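Local coordinates for protein intracellular serine protease (Bacillus licheniformis, PDB 4ZOQ) that is a lanthipeptide protease of the subtilase (S8) family that cleaves peptide bonds sequence-specifically, probably as a serine endopeptidase with a charge relay system, at residues K207-S212 / S313-G318; P280-T285 / G329-Y334. One frame throughout, in Å; residues are numbered along the deposited sequence.

Interaction 1 of 2, residues K207-S212 / S313-G318; sequences KSNNIS and SALDLG
Asn209 meets Leu317 and, more lightly, Leu315. The contact is small and lies near the surface, and no hydrogen bond spans it. The main touch is between the isopropyl end of Leu317 and the stem of Asn209. Both methyls reach the same atom: Asn209 CB lies 3.9 Å from Leu317 CD2 and 4.0 Å from Leu317 CD1. Leu317 CD1 also packs against the backbone, 3.8 Å from Asn209 O. With CG anti to the carbonyl carbon (chi1 -63°), Leu317 carries this fork across to the other loop.

In the subtilase fold Asn209 lies between the parallel strands 200-205 and 221-226. The partner loop follows helix 303-313. Asn209 has a positive phi of 81° and lies within an ST turn. Ser208 OG accepts a hydrogen bond from Asn210 N at 3.3 Å, nearly straight at 162°. Glu232 hydrogen-bonds to Ser208 OG and Asn210 ND2, in the residues before and after Asn209. Leu317 also packs on Glu330. Leu315 makes the smaller contribution to the contact. Its CD2 methyl lies beside the outer end of the Asn209 side chain, and the two side chains cross at about a right angle.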
loop_
_atom_site.group_PDB
_atom_site.type_symbol
_atom_site.label_atom_id
_atom_site.label_comp_id
_atom_site.label_asym_id
_atom_site.label_seq_id
_atom_site.Cartn_x
_atom_site.Cartn_y
_atom_site.Cartn_z
ATOM N N LYS B 207 -19.238 4.023 -6.575
ATOM C CA LYS B 207 -19.713 3.536 -7.869
ATOM C C LYS B 207 -20.191 4.710 -8.721
ATOM O O LYS B 207 -19.945 4.749 -9.911
ATOM C CB LYS B 207 -20.849 2.537 -7.686
ATOM C CG LYS B 207 -21.476 2.036 -8.980
ATOM C CD LYS B 207 -22.717 1.193 -8.653
ATOM C CE LYS B 207 -22.341 -0.134 -8.043
ATOM N NZ LYS B 207 -23.504 -1.024 -7.937
ATOM N N SER B 208 -20.789 5.707 -8.081
ATOM C CA SER B 208 -21.308 6.881 -8.787
ATOM C C SER B 208 -20.211 7.844 -9.191
ATOM O O SER B 208 -20.470 8.802 -9.906
ATOM C CB SER B 208 -22.293 7.626 -7.898
ATOM O OG SER B 208 -21.599 8.143 -6.779
ATOM N N ASN B 209 -18.995 7.567 -8.715
ATOM C CA ASN B 209 -17.803 8.404 -8.901
ATOM C C ASN B 209 -17.730 9.573 -7.935
ATOM O O ASN B 209 -16.759 10.331 -7.988
ATOM C CB ASN B 209 -17.625 8.918 -10.332
ATOM C CG ASN B 209 -17.234 7.822 -11.273
ATOM O OD1 ASN B 209 -16.563 6.871 -10.865
ATOM N ND2 ASN B 209 -17.564 7.971 -12.547
ATOM N N ASN B 210 -18.739 9.725 -7.078
ATOM C CA ASN B 210 -18.600 10.645 -5.954
ATOM C C ASN B 210 -17.498 10.145 -5.008
ATOM O O ASN B 210 -17.266 8.942 -4.881
ATOM C CB ASN B 210 -19.894 10.766 -5.156
ATOM C CG ASN B 210 -20.998 11.458 -5.920
ATOM O OD1 ASN B 210 -20.748 12.244 -6.847
ATOM N ND2 ASN B 210 -22.241 11.191 -5.519
ATOM N N ILE B 211 -16.842 11.056 -4.306
ATOM C CA ILE B 211 -15.792 10.611 -3.405
ATOM C C ILE B 211 -16.453 9.798 -2.303
ATOM O O ILE B 211 -17.583 10.097 -1.909
ATOM C CB ILE B 211 -14.990 11.800 -2.796
ATOM C CG1 ILE B 211 -13.622 11.317 -2.271
ATOM C CG2 ILE B 211 -15.812 12.521 -1.689
ATOM C CD1 ILE B 211 -12.616 11.007 -3.391
ATOM N N SER B 212 -15.770 8.757 -1.827
ATOM C CA SER B 212 -16.237 8.031 -0.649
ATOM C C SER B 212 -16.169 9.026 0.495
ATOM O O SER B 212 -15.206 9.785 0.583
ATOM C CB SER B 212 -15.380 6.802 -0.356
ATOM O OG SER B 212 -15.385 5.859 -1.434
ATOM N N SER B 313 -4.437 9.019 -18.239
ATOM C CA SER B 313 -5.592 8.161 -18.479
ATOM C C SER B 313 -6.676 8.273 -17.397
ATOM O O SER B 313 -7.737 7.655 -17.494
ATOM C CB SER B 313 -5.138 6.706 -18.637
ATOM O OG SER B 313 -4.430 6.238 -17.508
ATOM N N ALA B 314 -6.387 9.012 -16.344
ATOM C CA ALA B 314 -7.324 9.127 -15.239
ATOM C C ALA B 314 -8.574 9.917 -15.623
ATOM O O ALA B 314 -8.509 10.865 -16.372
ATOM C CB ALA B 314 -6.650 9.773 -14.021
ATOM N N LEU B 315 -9.717 9.521 -15.089
ATOM C CA LEU B 315 -10.913 10.299 -15.276
ATOM C C LEU B 315 -10.934 11.534 -14.378
ATOM O O LEU B 315 -10.997 11.410 -13.156
ATOM C CB LEU B 315 -12.152 9.435 -15.019
ATOM C CG LEU B 315 -13.501 10.134 -15.171
ATOM C CD1 LEU B 315 -13.649 10.624 -16.621
ATOM C CD2 LEU B 315 -14.606 9.143 -14.823
ATOM N N ASP B 316 -10.912 12.714 -14.997
ATOM C CA ASP B 316 -10.945 13.989 -14.294
ATOM C C ASP B 316 -12.346 14.267 -13.733
ATOM O O ASP B 316 -13.290 14.520 -14.476
ATOM C CB ASP B 316 -10.498 15.115 -15.211
ATOM C CG ASP B 316 -10.442 16.481 -14.498
ATOM O OD1 ASP B 316 -10.901 16.606 -13.340
ATOM O OD2 ASP B 316 -9.903 17.434 -15.095
ATOM N N LEU B 317 -12.465 14.107 -12.423
ATOM C CA LEU B 317 -13.692 14.306 -11.677
ATOM C C LEU B 317 -13.603 15.605 -10.861
ATOM O O LEU B 317 -12.528 16.216 -10.758
ATOM C CB LEU B 317 -13.954 13.088 -10.769
ATOM C CG LEU B 317 -14.172 11.744 -11.507
ATOM C CD1 LEU B 317 -13.975 10.506 -10.599
ATOM C CD2 LEU B 317 -15.533 11.683 -12.192
ATOM N N GLY B 318 -14.739 16.057 -10.321
ATOM C CA GLY B 318 -14.762 17.272 -9.508
ATOM C C GLY B 318 -14.294 18.516 -10.250
ATOM O O GLY B 318 -14.545 18.639 -11.450
#

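Interaction 2 of 2, residues P280-T285 / G329-Y334; sequences PQVAGT and GEVRAY
Thr285 packs against Val331 and Ala333, and its hydroxyl is tied back to a flat group, the peptide carbonyl of Gln281. Two donors reach that carbonyl from opposite faces of its plane. One is Thr285 N, in the ordinary helical bond. The other is the Thr285 hydroxyl, with OG1 2.7 Å from Gln281 O. OG1 is tilted 25° from the carbonyl plane, and the angle at the oxygen, between C=O and OG1, is 148°. This second bond holds the rotation of the threonine side chain. OG1 stands beside the backbone N (chi1 -57°), which leaves CG2 turned to segment 329-334.

Segment 280-285 belongs to the long helix 275-297 of the subtilase fold. Near its start is Ser276, the predicted charge-relay serine, with its side chain about 12 Å from that of Val282. Segment 329-334 runs from loop into helix 333-338, with Arg332 at the N-cap position. Gly329 and Val331 form backbone hydrogen bonds with Thr224 of strand 221-226. Gln29 OE1 accepts a hydrogen bond from Ala333 N, and Val331 also packs on Phe223.

Thr285 CG2 rests on the start of helix 333-338, 3.6 Å from Ala333 CA. The oxygen also has apolar neighbours: Thr285 OG1 is 3.6 Å from Val331 CG1 and 3.7 Å from Ala333 CB. The side chains of Thr285 and Val331 meet end-on. The other methyl of Val331 turns to the preceding helical turn, where Val331 CG2 lies 3.9 Å from Val282 CG2. The two valine side chains cross at about a right angle.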
loop_
_atom_site.group_PDB
_atom_site.type_symbol
_atom_site.label_atom_id
_atom_site.label_comp_id
_atom_site.label_asym_id
_atom_site.label_seq_id
_atom_site.Cartn_x
_atom_site.Cartn_y
_atom_site.Cartn_z
ATOM N N PRO B 280 -4.247 -0.341 -3.945
ATOM C CA PRO B 280 -3.745 -1.480 -4.724
ATOM C C PRO B 280 -4.328 -1.612 -6.145
ATOM O O PRO B 280 -3.672 -2.227 -7.010
ATOM C CB PRO B 280 -4.148 -2.696 -3.877
ATOM C CG PRO B 280 -5.208 -2.216 -2.958
ATOM C CD PRO B 280 -4.880 -0.780 -2.692
ATOM N N GLN B 281 -5.499 -1.012 -6.394
ATOM C CA GLN B 281 -6.058 -0.991 -7.732
ATOM C C GLN B 281 -5.160 -0.172 -8.650
ATOM O O GLN B 281 -4.966 -0.518 -9.803
ATOM C CB GLN B 281 -7.477 -0.450 -7.737
ATOM C CG GLN B 281 -8.467 -1.371 -7.077
ATOM C CD GLN B 281 -9.871 -0.807 -7.088
ATOM O OE1 GLN B 281 -10.411 -0.484 -8.162
ATOM N NE2 GLN B 281 -10.476 -0.668 -5.898
ATOM N N VAL B 282 -4.633 0.924 -8.129
ATOM C CA VAL B 282 -3.675 1.742 -8.846
ATOM C C VAL B 282 -2.319 1.021 -8.954
ATOM O O VAL B 282 -1.674 1.045 -10.002
ATOM C CB VAL B 282 -3.504 3.128 -8.151
ATOM C CG1 VAL B 282 -2.561 4.046 -8.956
ATOM C CG2 VAL B 282 -4.859 3.774 -7.961
ATOM N N ALA B 283 -1.885 0.382 -7.873
ATOM C CA ALA B 283 -0.650 -0.379 -7.925
ATOM C C ALA B 283 -0.784 -1.499 -8.975
ATOM O O ALA B 283 0.130 -1.696 -9.801
ATOM C CB ALA B 283 -0.304 -0.948 -6.562
ATOM N N GLY B 284 -1.938 -2.186 -8.966
ATOM C CA GLY B 284 -2.232 -3.231 -9.933
ATOM C C GLY B 284 -2.216 -2.688 -11.349
ATOM O O GLY B 284 -1.637 -3.301 -12.254
ATOM N N THR B 285 -2.806 -1.507 -11.524
ATOM C CA THR B 285 -2.803 -0.852 -12.827
ATOM C C THR B 285 -1.371 -0.490 -13.249
ATOM O O THR B 285 -0.994 -0.665 -14.416
ATOM C CB THR B 285 -3.659 0.429 -12.843
ATOM O OG1 THR B 285 -5.009 0.127 -12.439
ATOM C CG2 THR B 285 -3.671 1.034 -14.261
ATOM N N GLY B 329 -7.504 12.403 -10.632
ATOM C CA GLY B 329 -8.765 11.747 -10.951
ATOM C C GLY B 329 -8.775 10.237 -10.739
ATOM O O GLY B 329 -7.853 9.643 -10.127
ATOM N N GLU B 330 -9.814 9.597 -11.261
ATOM C CA GLU B 330 -9.974 8.161 -11.090
ATOM C C GLU B 330 -9.196 7.362 -12.106
ATOM O O GLU B 330 -9.330 7.575 -13.325
ATOM C CB GLU B 330 -11.433 7.774 -11.188
ATOM C CG GLU B 330 -11.696 6.295 -10.943
ATOM C CD GLU B 330 -13.179 6.019 -10.972
ATOM O OE1 GLU B 330 -13.926 7.012 -10.967
ATOM O OE2 GLU B 330 -13.608 4.849 -10.949
ATOM N N VAL B 331 -8.328 6.500 -11.590
ATOM C CA VAL B 331 -7.578 5.559 -12.403
ATOM C C VAL B 331 -8.475 4.498 -13.045
ATOM O O VAL B 331 -9.331 3.932 -12.394
ATOM C CB VAL B 331 -6.470 4.853 -11.564
ATOM C CG1 VAL B 331 -5.886 3.643 -12.320
ATOM C CG2 VAL B 331 -5.388 5.850 -11.216
ATOM N N ARG B 332 -8.267 4.237 -14.324
ATOM C CA ARG B 332 -8.981 3.171 -15.033
ATOM C C ARG B 332 -7.974 2.379 -15.833
ATOM O O ARG B 332 -7.388 2.896 -16.797
ATOM C CB ARG B 332 -10.083 3.726 -15.936
ATOM C CG ARG B 332 -11.236 4.405 -15.174
ATOM C CD ARG B 332 -12.141 5.124 -16.174
ATOM N NE ARG B 332 -11.360 6.148 -16.878
ATOM C CZ ARG B 332 -11.839 6.958 -17.822
ATOM N NH1 ARG B 332 -13.116 6.849 -18.195
ATOM N NH2 ARG B 332 -11.032 7.864 -18.397
ATOM N N ALA B 333 -7.761 1.125 -15.440
ATOM C CA ALA B 333 -6.722 0.303 -16.066
ATOM C C ALA B 333 -6.887 0.184 -17.587
ATOM O O ALA B 333 -5.899 0.304 -18.303
ATOM C CB ALA B 333 -6.713 -1.086 -15.438
ATOM N N TYR B 334 -8.111 -0.029 -18.086
ATOM C CA TYR B 334 -8.289 -0.195 -19.541
ATOM C C TYR B 334 -7.945 1.088 -20.285
ATOM O O TYR B 334 -7.438 1.039 -21.388
ATOM C CB TYR B 334 -9.713 -0.647 -19.902
ATOM C CG TYR B 334 -10.748 0.442 -19.836
ATOM C CD1 TYR B 334 -11.428 0.703 -18.637
ATOM C CD2 TYR B 334 -11.057 1.210 -20.965
ATOM C CE1 TYR B 334 -12.377 1.703 -18.559
ATOM C CE2 TYR B 334 -11.999 2.199 -20.904
ATOM C CZ TYR B 334 -12.665 2.446 -19.692
ATOM O OH TYR B 334 -13.614 3.436 -19.612
#

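In the fold
From the N terminus, the chain first passes 207-212, in the loop between strands 200-205 and 221-226. It then enters helix 275-297, which carries 280-285. After helix 303-313 comes 313-318, where interaction 1 closes a loop back to 207-212. Segment 329-334 follows and closes interaction 2 on helix 275-297. The segments alternate along the chain, so the two contacts cross. Their centres lie about 12 Å apart. They meet chiefly at Glu330, where Glu330 O is 2.7 Å from Leu315 N in a probable hydrogen bond. Together they fasten the C-terminal part of the chain to a loop between two strands at one edge of the sheet and to helix 275-297.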